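Local coordinates for protein putative glutathione S-transferase (Corynebacterium glutamicum, PDB 3M1G) that probably acts as a glutathione transferase of the ECM4-like subfamily, built on a thioredoxin-fold N-terminal domain, at residues V65-C70 / T94-D99; P71-T76 / I136-L141. All blocks are in the same frame, centred on the assembly; numbering follows the deposited sequence.

Contact 1: residues V65-C70 / T94-D99; sequences VAARAC and TGPTHD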
loop_
_atom_site.group_PDB
_atom_site.type_symbol
_atom_site.label_atom_id
_atom_site.label_comp_id
_atom_site.label_asym_id
_atom_site.label_seq_id
_atom_site.Cartn_x
_atom_site.Cartn_y
_atom_site.Cartn_z
ATOM N N VAL A 65 -4.493 -29.831 -11.634
ATOM C CA VAL A 65 -5.009 -28.709 -12.389
ATOM C C VAL A 65 -4.948 -27.553 -11.399
ATOM O O VAL A 65 -5.563 -27.605 -10.333
ATOM C CB VAL A 65 -6.437 -28.929 -12.902
ATOM C CG1 VAL A 65 -6.989 -27.583 -13.587
ATOM C CG2 VAL A 65 -6.492 -30.127 -13.893
ATOM N N ALA A 66 -4.134 -26.561 -11.731
ATOM C CA ALA A 66 -3.830 -25.457 -10.828
ATOM C C ALA A 66 -3.926 -24.107 -11.561
ATOM O O ALA A 66 -4.198 -24.055 -12.782
ATOM C CB ALA A 66 -2.421 -25.664 -10.225
ATOM N N ALA A 67 -3.766 -23.010 -10.829
ATOM C CA ALA A 67 -3.694 -21.671 -11.442
ATOM C C ALA A 67 -2.577 -20.934 -10.733
ATOM O O ALA A 67 -2.492 -20.971 -9.487
ATOM C CB ALA A 67 -5.043 -20.902 -11.276
ATOM N N ARG A 68 -1.738 -20.249 -11.497
ATOM C CA ARG A 68 -0.643 -19.453 -10.914
ATOM C C ARG A 68 -1.107 -18.420 -9.903
ATOM O O ARG A 68 -0.449 -18.198 -8.901
ATOM C CB ARG A 68 0.141 -18.727 -12.015
ATOM C CG ARG A 68 0.909 -19.636 -12.952
ATOM C CD ARG A 68 2.068 -20.362 -12.199
ATOM N NE ARG A 68 2.876 -21.120 -13.150
ATOM C CZ ARG A 68 3.634 -22.177 -12.851
ATOM N NH1 ARG A 68 3.711 -22.654 -11.600
ATOM N NH2 ARG A 68 4.304 -22.787 -13.827
ATOM N N ALA A 69 -2.251 -17.799 -10.148
ATOM C CA ALA A 69 -2.710 -16.684 -9.293
ATOM C C ALA A 69 -3.277 -17.130 -7.955
ATOM O O ALA A 69 -3.292 -16.371 -6.999
ATOM C CB ALA A 69 -3.773 -15.820 -10.063
ATOM N N CYS A 70 -3.760 -18.354 -7.894
ATOM C CA CYS A 70 -4.562 -18.830 -6.778
ATOM C C CYS A 70 -3.658 -19.356 -5.660
ATOM O O CYS A 70 -2.867 -20.268 -5.903
ATOM C CB CYS A 70 -5.498 -19.961 -7.281
ATOM S SG CYS A 70 -6.393 -20.830 -5.948
ATOM N N THR A 94 -4.690 -23.220 -15.431
ATOM C CA THR A 94 -5.982 -22.615 -15.822
ATOM C C THR A 94 -6.209 -21.352 -14.994
ATOM O O THR A 94 -5.255 -20.825 -14.420
ATOM C CB THR A 94 -7.170 -23.574 -15.555
ATOM O OG1 THR A 94 -8.374 -23.050 -16.140
ATOM C CG2 THR A 94 -7.384 -23.758 -14.045
ATOM N N GLY A 95 -7.451 -20.845 -14.969
ATOM C CA GLY A 95 -7.847 -19.720 -14.060
ATOM C C GLY A 95 -8.412 -20.057 -12.662
ATOM O O GLY A 95 -9.012 -21.120 -12.460
ATOM N N PRO A 96 -8.237 -19.145 -11.676
ATOM C CA PRO A 96 -8.762 -19.404 -10.309
ATOM C C PRO A 96 -10.292 -19.514 -10.192
ATOM O O PRO A 96 -11.026 -19.031 -11.068
ATOM C CB PRO A 96 -8.256 -18.196 -9.486
ATOM C CG PRO A 96 -7.028 -17.725 -10.222
ATOM C CD PRO A 96 -7.344 -17.964 -11.702
ATOM N N THR A 97 -10.757 -20.140 -9.106
ATOM C CA THR A 97 -12.203 -20.307 -8.862
ATOM C C THR A 97 -12.660 -19.967 -7.427
ATOM O O THR A 97 -13.800 -19.527 -7.254
ATOM C CB THR A 97 -12.681 -21.757 -9.242
ATOM O OG1 THR A 97 -11.903 -22.723 -8.516
ATOM C CG2 THR A 97 -12.571 -22.010 -10.790
ATOM N N HIS A 98 -11.796 -20.167 -6.418
ATOM C CA HIS A 98 -12.162 -19.951 -5.006
ATOM C C HIS A 98 -12.286 -18.465 -4.606
ATOM O O HIS A 98 -12.911 -18.169 -3.593
ATOM C CB HIS A 98 -11.141 -20.596 -4.032
ATOM C CG HIS A 98 -11.160 -22.109 -3.977
ATOM N ND1 HIS A 98 -12.256 -22.840 -3.559
ATOM C CD2 HIS A 98 -10.177 -23.018 -4.217
ATOM C CE1 HIS A 98 -11.964 -24.133 -3.594
ATOM N NE2 HIS A 98 -10.708 -24.267 -3.986
ATOM N N ASP A 99 -11.678 -17.538 -5.353
ATOM C CA ASP A 99 -11.646 -16.106 -4.930
ATOM C C ASP A 99 -13.029 -15.426 -4.875
ATOM O O ASP A 99 -13.655 -15.144 -5.899
ATOM C CB ASP A 99 -10.648 -15.275 -5.776
ATOM C CG ASP A 99 -10.878 -15.405 -7.290
ATOM O OD1 ASP A 99 -11.587 -16.342 -7.748
ATOM O OD2 ASP A 99 -10.316 -14.573 -8.030
HETATM O O HOH W 1 -2.689 -20.076 -14.237
#
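P96 lies against the turn that runs from A67 to C70, and the nearest partners of its ring carbons shift along that turn from A67 to A69 to C70. CD faces CB of A67, CG sits 3.8 Å from CB of A69, and CB is 3.9 Å from CB of C70. This is the close-packed part. A67 is the pivot, because its CB also comes within 3.2 Å of the T94 carbonyl O, where the loop leaves strand 90-93. Just before it, T94 N gives a hydrogen bond to A66 O of 2.8 Å, nearly in line with the carbonyl (C=O...N angle 165°). A66 also pairs with G92, so it is bonded to residues two apart on the neighbouring chain segment, as between parallel strands. On the looser side, T94 and G95 are exposed, the T94 side chain is modelled in two conformers, and a water bridges the backbones. It takes the N-H of R68 and donates to T94 O at 2.7 Å. C70, the predicted nucleophile, holds the N-cap position of helix 71-83, and its SG, anti to the backbone N (chi1 171°), caps a backbone N of that helix. One direct backbone bond and one water-mediated link thus join the two segments, while the proline ring lays apolar carbons against the turn that carries the predicted nucleophile.

Contact 2: residues P71-T76 / I136-L141; sequences PWAHRT and ITVPAL
P139 presses its ring onto the first turns of helix 71-83, with A73 at the middle of the footprint. Starting from its CB, the ring meets CA of A73 and, at 3.8 Å, the hydroxyl OG1 of T76; CB of A73 is only slightly farther off. One atom on, CG drops to 3.7 Å from CA of A73 and also reaches the T76 methyl, CG2. CD then closes the ring over the backbone N of A73. At the margin, P139 CD is 4.2 Å from W72 CB. The proline therefore lies over the helix backbone, where the small side chain of A73 lets it come near. V138 adds a second apolar touch: its CG1, anti to the backbone N (chi1 160°), stands 3.8 Å from CB of A73. The peptide between V138 and P139 is cis, as is the corresponding bond in thioredoxin-fold proteins, glutathione transferases among them, just ahead of the strand that here is 140-143. T76 brings both branches to the ring. Its OG1, set between the backbone N and carbonyl carbon (chi1 74°), donates back to A73 O at 2.8 Å, in the carbonyl plane and on a lone pair. Y154 of helix 154-163 also touches P139, and A66 and L64 of strand 62-66 lie against A73 and T76. The W72 ring itself leads away from P139, laying CE3 over one face of the R75 guanidinium. No hydrogen bond joins the two segments, which implies that the cis-proline loop is held to the helix by shape and apolar contact, with the buried T76 hydroxyl satisfied within the helix.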
loop_
_atom_site.group_PDB
_atom_site.type_symbol
_atom_site.label_atom_id
_atom_site.label_comp_id
_atom_site.label_asym_id
_atom_site.label_seq_id
_atom_site.Cartn_x
_atom_site.Cartn_y
_atom_site.Cartn_z
ATOM N N PRO A 71 -3.766 -18.795 -4.441
ATOM C CA PRO A 71 -2.912 -19.271 -3.337
ATOM C C PRO A 71 -3.156 -20.730 -2.871
ATOM O O PRO A 71 -2.219 -21.432 -2.470
ATOM C CB PRO A 71 -3.220 -18.284 -2.199
ATOM C CG PRO A 71 -4.615 -17.746 -2.515
ATOM C CD PRO A 71 -4.694 -17.714 -4.016
ATOM N N TRP A 72 -4.404 -21.172 -2.925
ATOM C CA TRP A 72 -4.722 -22.520 -2.540
ATOM C C TRP A 72 -4.051 -23.498 -3.506
ATOM O O TRP A 72 -3.472 -24.495 -3.085
ATOM C CB TRP A 72 -6.239 -22.722 -2.512
ATOM C CG TRP A 72 -6.993 -21.571 -1.964
ATOM C CD1 TRP A 72 -7.711 -20.613 -2.690
ATOM C CD2 TRP A 72 -7.081 -21.171 -0.591
ATOM N NE1 TRP A 72 -8.236 -19.668 -1.823
ATOM C CE2 TRP A 72 -7.887 -19.994 -0.540
ATOM C CE3 TRP A 72 -6.578 -21.690 0.595
ATOM C CZ2 TRP A 72 -8.193 -19.347 0.662
ATOM C CZ3 TRP A 72 -6.880 -21.050 1.790
ATOM C CH2 TRP A 72 -7.682 -19.884 1.815
ATOM N N ALA A 73 -4.127 -23.201 -4.796
ATOM C CA ALA A 73 -3.432 -23.983 -5.806
ATOM C C ALA A 73 -1.935 -23.915 -5.670
ATOM O O ALA A 73 -1.225 -24.920 -5.904
ATOM C CB ALA A 73 -3.851 -23.540 -7.238
ATOM N N HIS A 74 -1.422 -22.738 -5.301
ATOM C CA HIS A 74 -0.013 -22.563 -5.151
ATOM C C HIS A 74 0.571 -23.595 -4.148
ATOM O O HIS A 74 1.634 -24.159 -4.399
ATOM C CB HIS A 74 0.297 -21.103 -4.739
ATOM C CG HIS A 74 1.687 -20.653 -5.058
ATOM N ND1 HIS A 74 2.129 -19.368 -4.792
ATOM C CD2 HIS A 74 2.741 -21.312 -5.583
ATOM C CE1 HIS A 74 3.400 -19.258 -5.155
ATOM N NE2 HIS A 74 3.802 -20.427 -5.636
ATOM N N ARG A 75 -0.113 -23.852 -3.039
ATOM C CA ARG A 75 0.350 -24.897 -2.093
ATOM C C ARG A 75 0.658 -26.254 -2.769
ATOM O O ARG A 75 1.681 -26.888 -2.481
ATOM C CB ARG A 75 -0.740 -25.218 -1.101
ATOM C CG ARG A 75 -1.301 -24.067 -0.260
ATOM C CD ARG A 75 -2.386 -24.642 0.618
ATOM N NE ARG A 75 -2.938 -23.699 1.559
ATOM C CZ ARG A 75 -3.828 -24.041 2.497
ATOM N NH1 ARG A 75 -4.315 -23.127 3.305
ATOM N NH2 ARG A 75 -4.236 -25.306 2.628
ATOM N N THR A 76 -0.244 -26.679 -3.646
ATOM C CA THR A 76 -0.131 -27.960 -4.313
ATOM C C THR A 76 1.019 -27.993 -5.286
ATOM O O THR A 76 1.718 -29.046 -5.421
ATOM C CB THR A 76 -1.479 -28.422 -5.004
ATOM O OG1 THR A 76 -1.758 -27.676 -6.190
ATOM C CG2 THR A 76 -2.643 -28.289 -4.092
ATOM N N ILE A 136 -14.375 -26.303 -13.783
ATOM C CA ILE A 136 -14.034 -26.984 -12.521
ATOM C C ILE A 136 -13.286 -26.111 -11.476
ATOM O O ILE A 136 -12.502 -25.203 -11.805
ATOM C CB ILE A 136 -13.231 -28.325 -12.743
ATOM C CG1 ILE A 136 -11.763 -28.060 -13.152
ATOM C CG2 ILE A 136 -13.963 -29.273 -13.737
ATOM C CD1 ILE A 136 -10.831 -29.247 -12.852
ATOM N N THR A 137 -13.547 -26.425 -10.211
ATOM C CA THR A 137 -12.818 -25.852 -9.068
ATOM C C THR A 137 -11.317 -26.249 -9.064
ATOM O O THR A 137 -10.971 -27.418 -9.298
ATOM C CB THR A 137 -13.466 -26.320 -7.733
ATOM O OG1 THR A 137 -14.878 -26.064 -7.768
ATOM C CG2 THR A 137 -12.841 -25.618 -6.535
ATOM N N VAL A 138 -10.467 -25.254 -8.795
ATOM C CA VAL A 138 -9.013 -25.391 -8.748
ATOM C C VAL A 138 -8.528 -25.093 -7.327
ATOM O O VAL A 138 -9.112 -24.244 -6.661
ATOM C CB VAL A 138 -8.379 -24.389 -9.750
ATOM C CG1 VAL A 138 -6.923 -24.124 -9.424
ATOM C CG2 VAL A 138 -8.555 -24.873 -11.191
ATOM N N PRO A 139 -7.480 -25.791 -6.834
ATOM C CA PRO A 139 -6.761 -26.910 -7.449
ATOM C C PRO A 139 -7.597 -28.184 -7.403
ATOM O O PRO A 139 -8.446 -28.324 -6.530
ATOM C CB PRO A 139 -5.524 -27.078 -6.567
ATOM C CG PRO A 139 -5.963 -26.603 -5.199
ATOM C CD PRO A 139 -7.026 -25.542 -5.461
ATOM N N ALA A 140 -7.326 -29.078 -8.347
ATOM C CA ALA A 140 -7.960 -30.381 -8.422
ATOM C C ALA A 140 -6.986 -31.416 -8.955
ATOM O O ALA A 140 -6.116 -31.106 -9.780
ATOM C CB ALA A 140 -9.222 -30.335 -9.324
ATOM N N LEU A 141 -7.142 -32.653 -8.478
ATOM C CA LEU A 141 -6.507 -33.809 -9.133
ATOM C C LEU A 141 -7.549 -34.470 -10.017
ATOM O O LEU A 141 -8.685 -34.731 -9.586
ATOM C CB LEU A 141 -5.913 -34.781 -8.101
ATOM C CG LEU A 141 -4.677 -34.286 -7.337
ATOM C CD1 LEU A 141 -4.476 -35.189 -6.097
ATOM C CD2 LEU A 141 -3.475 -34.357 -8.296
#

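How the contacts relate
The two contacts sit side by side, their centres about 6 Å apart, and their segments alternate along the chain. Contact 2 is wholly buried, whereas contact 1 is only partly so, with an exposed loop on one flank. Both rest on the same thioredoxin-fold sheet: 65-70 leads from strand 62-66 into the helix of 71-76, and 136-141 enters the neighbouring antiparallel strand. V65 N and A140 O probably bond at 2.8 Å, and T97 OG1 reaches V138 N at 2.9 Å, tying the loop to the cis-proline turn. Contact 1 mixes backbone hydrogen bonding, water and apolar touch; contact 2, deeper between helix and sheet, is mainly apolar, with no hydrogen bond across.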